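Long-range contact in hyaluronidase (Thermobaculum terrenum, PDB 5DIY), which probably removes O-linked N-acetylglucosamine from proteins as a family 84 glycoside hydrolase, and is seen here as a mutant with the sugar bound: residues G8-F13 with Y255-A260. Sequence-based numbering, arbitrary orientation.
With NAG (2-acetamido-2-deoxy-beta-D-glucopyranose), chain E.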
ATOM      1  N   GLY C   8      -2.824  -3.559  15.296  1.00 27.59           N
ATOM      2  CA  GLY C   8      -4.080  -3.437  14.570  1.00 27.49           C
ATOM      3  C   GLY C   8      -4.096  -3.374  13.059  1.00 26.80           C
ATOM      4  O   GLY C   8      -3.064  -3.226  12.400  1.00 27.51           O
ATOM      5  N   ILE C   9      -5.306  -3.513  12.528  1.00 25.28           N
ATOM      6  CA  ILE C   9      -5.611  -3.223  11.142  1.00 24.95           C
ATOM      7  C   ILE C   9      -6.607  -2.079  11.141  1.00 24.16           C
ATOM      8  O   ILE C   9      -7.602  -2.127  11.860  1.00 23.26           O
ATOM      9  CB  ILE C   9      -6.217  -4.449  10.419  1.00 25.54           C
ATOM     10  CG1 ILE C   9      -5.143  -5.535  10.265  1.00 26.33           C
ATOM     11  CG2 ILE C   9      -6.774  -4.042   9.055  1.00 25.24           C
ATOM     12  CD1 ILE C   9      -5.656  -6.864   9.757  1.00 26.91           C
ATOM     13  N   ILE C  10      -6.339  -1.059  10.329  1.00 23.81           N
ATOM     14  CA  ILE C  10      -7.320   0.000  10.069  1.00 24.09           C
ATOM     15  C   ILE C  10      -7.836  -0.165   8.643  1.00 24.02           C
ATOM     16  O   ILE C  10      -7.083  -0.016   7.684  1.00 24.05           O
ATOM     17  CB  ILE C  10      -6.775   1.441  10.317  1.00 24.18           C
ATOM     18  CG1 ILE C  10      -7.822   2.490   9.896  1.00 24.73           C
ATOM     19  CG2 ILE C  10      -5.446   1.710   9.599  1.00 24.32           C
ATOM     20  CD1 ILE C  10      -7.626   3.843  10.542  1.00 24.83           C
ATOM     21  N   GLU C  11      -9.119  -0.487   8.495  1.00 24.30           N
ATOM     22  CA  GLU C  11      -9.741  -0.448   7.176  1.00 24.44           C
ATOM     23  C   GLU C  11     -10.046   1.020   6.891  1.00 24.24           C
ATOM     24  O   GLU C  11     -11.157   1.476   7.120  1.00 23.13           O
ATOM     25  CB  GLU C  11     -10.999  -1.322   7.102  1.00 25.01           C
ATOM     26  CG  GLU C  11     -11.577  -1.372   5.689  1.00 25.47           C
ATOM     27  CD  GLU C  11     -12.792  -2.269   5.533  1.00 26.25           C
ATOM     28  OE1 GLU C  11     -13.091  -3.093   6.426  1.00 25.91           O
ATOM     29  OE2 GLU C  11     -13.467  -2.139   4.484  1.00 27.28           O
ATOM     30  N   GLY C  12      -9.030   1.742   6.414  1.00 24.61           N
ATOM     31  CA  GLY C  12      -9.086   3.198   6.220  1.00 25.02           C
ATOM     32  C   GLY C  12      -8.705   3.673   4.828  1.00 24.99           C
ATOM     33  O   GLY C  12      -8.356   4.838   4.632  1.00 25.72           O
ATOM     34  N   PHE C  13      -8.810   2.779   3.852  1.00 25.20           N
ATOM     35  CA  PHE C  13      -8.365   3.059   2.485  1.00 25.38           C
ATOM     36  C   PHE C  13      -9.506   3.624   1.644  1.00 25.65           C
ATOM     37  O   PHE C  13     -10.667   3.557   2.046  1.00 25.43           O
ATOM     38  CB  PHE C  13      -7.758   1.804   1.831  1.00 25.63           C
ATOM     39  CG  PHE C  13      -8.635   0.580   1.905  1.00 26.05           C
ATOM     40  CD1 PHE C  13      -9.752   0.454   1.088  1.00 26.46           C
ATOM     41  CD2 PHE C  13      -8.354  -0.436   2.810  1.00 26.17           C
ATOM     42  CE1 PHE C  13     -10.570  -0.658   1.175  1.00 26.80           C
ATOM     43  CE2 PHE C  13      -9.166  -1.552   2.898  1.00 26.51           C
ATOM     44  CZ  PHE C  13     -10.274  -1.663   2.081  1.00 26.77           C
ATOM     45  N   TYR C 255      -1.513   0.715  13.638  1.00 22.80           N
ATOM     46  CA  TYR C 255      -2.550   0.169  12.765  1.00 23.33           C
ATOM     47  C   TYR C 255      -2.072   0.206  11.306  1.00 22.76           C
ATOM     48  O   TYR C 255      -1.694   1.267  10.803  1.00 21.66           O
ATOM     49  CB  TYR C 255      -3.843   0.976  12.896  1.00 23.50           C
ATOM     50  CG  TYR C 255      -4.560   0.821  14.217  1.00 23.89           C
ATOM     51  CD1 TYR C 255      -4.123   1.506  15.352  1.00 24.25           C
ATOM     52  CD2 TYR C 255      -5.691   0.009  14.328  1.00 24.11           C
ATOM     53  CE1 TYR C 255      -4.785   1.379  16.564  1.00 24.84           C
ATOM     54  CE2 TYR C 255      -6.362  -0.126  15.536  1.00 24.59           C
ATOM     55  CZ  TYR C 255      -5.909   0.564  16.652  1.00 24.95           C
ATOM     56  OH  TYR C 255      -6.569   0.438  17.848  1.00 24.89           O
ATOM     57  N   ALA C 256      -2.108  -0.946  10.637  1.00 22.94           N
ATOM     58  CA  ALA C 256      -1.741  -1.039   9.224  1.00 23.50           C
ATOM     59  C   ALA C 256      -2.967  -0.798   8.358  1.00 23.59           C
ATOM     60  O   ALA C 256      -3.987  -1.461   8.545  1.00 23.75           O
ATOM     61  CB  ALA C 256      -1.150  -2.405   8.918  1.00 23.61           C
ATOM     62  N   ASN C 257      -2.876   0.155   7.432  1.00 23.69           N
ATOM     63  CA  ASN C 257      -3.901   0.327   6.402  1.00 24.40           C
ATOM     64  C   ASN C 257      -3.619  -0.640   5.232  1.00 25.25           C
ATOM     65  O   ASN C 257      -2.627  -0.464   4.512  1.00 25.30           O
ATOM     66  CB  ASN C 257      -3.953   1.784   5.910  1.00 24.19           C
ATOM     67  CG  ASN C 257      -5.247   2.119   5.175  1.00 24.36           C
ATOM     68  OD1 ASN C 257      -6.195   1.337   5.162  1.00 24.71           O
ATOM     69  ND2 ASN C 257      -5.292   3.285   4.562  1.00 24.49           N
ATOM     70  N   PRO C 258      -4.476  -1.666   5.042  1.00 25.39           N
ATOM     71  CA  PRO C 258      -4.202  -2.694   4.038  1.00 25.22           C
ATOM     72  C   PRO C 258      -4.734  -2.370   2.646  1.00 25.08           C
ATOM     73  O   PRO C 258      -5.292  -1.298   2.415  1.00 25.05           O
ATOM     74  CB  PRO C 258      -4.918  -3.916   4.616  1.00 25.74           C
ATOM     75  CG  PRO C 258      -6.088  -3.337   5.337  1.00 25.92           C
ATOM     76  CD  PRO C 258      -5.748  -1.936   5.736  1.00 25.30           C
ATOM     77  N   MET C 259      -4.550  -3.302   1.717  1.00 25.43           N
ATOM     78  CA  MET C 259      -5.091  -3.156   0.368  1.00 25.11           C
ATOM     79  C   MET C 259      -6.581  -3.467   0.365  1.00 25.39           C
ATOM     80  O   MET C 259      -7.075  -4.224   1.213  1.00 25.40           O
ATOM     81  CB  MET C 259      -4.372  -4.095  -0.609  1.00 24.84           C
ATOM     82  CG  MET C 259      -2.874  -3.852  -0.721  1.00 24.85           C
ATOM     83  SD  MET C 259      -2.087  -4.877  -1.976  1.00 24.66           S
ATOM     84  CE  MET C 259      -1.884  -6.398  -1.064  1.00 24.26           C
ATOM     85  N   ALA C 260      -7.288  -2.909  -0.612  1.00 26.25           N
ATOM     86  CA  ALA C 260      -8.671  -3.328  -0.899  1.00 27.76           C
ATOM     87  C   ALA C 260      -8.771  -4.813  -1.334  1.00 29.73           C
ATOM     88  O   ALA C 260      -9.872  -5.349  -1.420  1.00 31.82           O
ATOM     89  CB  ALA C 260      -9.290  -2.421  -1.950  1.00 27.53           C
TER
HETATM   90  C1  NAG E 101      -4.341   9.198   2.981  1.00 30.22           C
HETATM   91  C2  NAG E 101      -5.546   8.722   3.817  1.00 28.79           C
HETATM   92  C3  NAG E 101      -5.837   7.223   3.703  1.00 28.24           C
HETATM   93  C4  NAG E 101      -5.312   6.677   2.386  1.00 27.66           C
HETATM   94  C5  NAG E 101      -3.802   6.849   2.361  1.00 28.46           C
HETATM   95  C6  NAG E 101      -3.160   6.338   1.061  1.00 28.96           C
HETATM   96  C7  NAG E 101      -4.434   8.782   6.028  1.00 27.82           C
HETATM   97  C8  NAG E 101      -4.539   9.324   7.426  1.00 27.67           C
HETATM   98  N2  NAG E 101      -5.427   9.137   5.211  1.00 28.11           N
HETATM   99  O3  NAG E 101      -7.250   7.015   3.806  1.00 27.75           O
HETATM  100  O4  NAG E 101      -5.604   5.284   2.277  1.00 26.20           O
HETATM  101  O5  NAG E 101      -3.385   8.192   2.630  1.00 29.59           O
HETATM  102  O6  NAG E 101      -3.760   6.921  -0.098  1.00 28.75           O
HETATM  103  O7  NAG E 101      -3.496   8.077   5.678  1.00 27.28           O
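F13 lays one face of its ring over the backbone of M259 and A260. The CA of A260 sits 3.7 Å above the ring plane, offset toward the rim. With CG between the backbone N and the carbonyl carbon (chi1 52°), the ring is swung toward 255-260. The same segment also reaches the ring edge, where N257 OD1 lies 3.7 Å from F13 CD2. The N257 amide plane is only 14° from the ring plane. An alanine in place of F13 would probably open a gap beside A260 and strip the ring from the edge of the N257 amide. N257 OD1 accepts the N-H of G12 at 3.1 Å, from 46° out of the amide plane. G12 O in turn takes a hydrogen bond from NAG O3 at 2.6 Å. N257 ND2 lies 3.1 Å from NAG O4. D228, D119 and K43 also bind the sugar. Further back, I9 CG2 meets P258 CG, the two side chains crossing at about a right angle. I10 CG2 packs on Y255 CB. Backbone bonds from A256 N to G8 O and from I10 N to A256 O join the parallel strands. These are the first and last strands, closing a TIM barrel with the sugar site at their C-terminal ends.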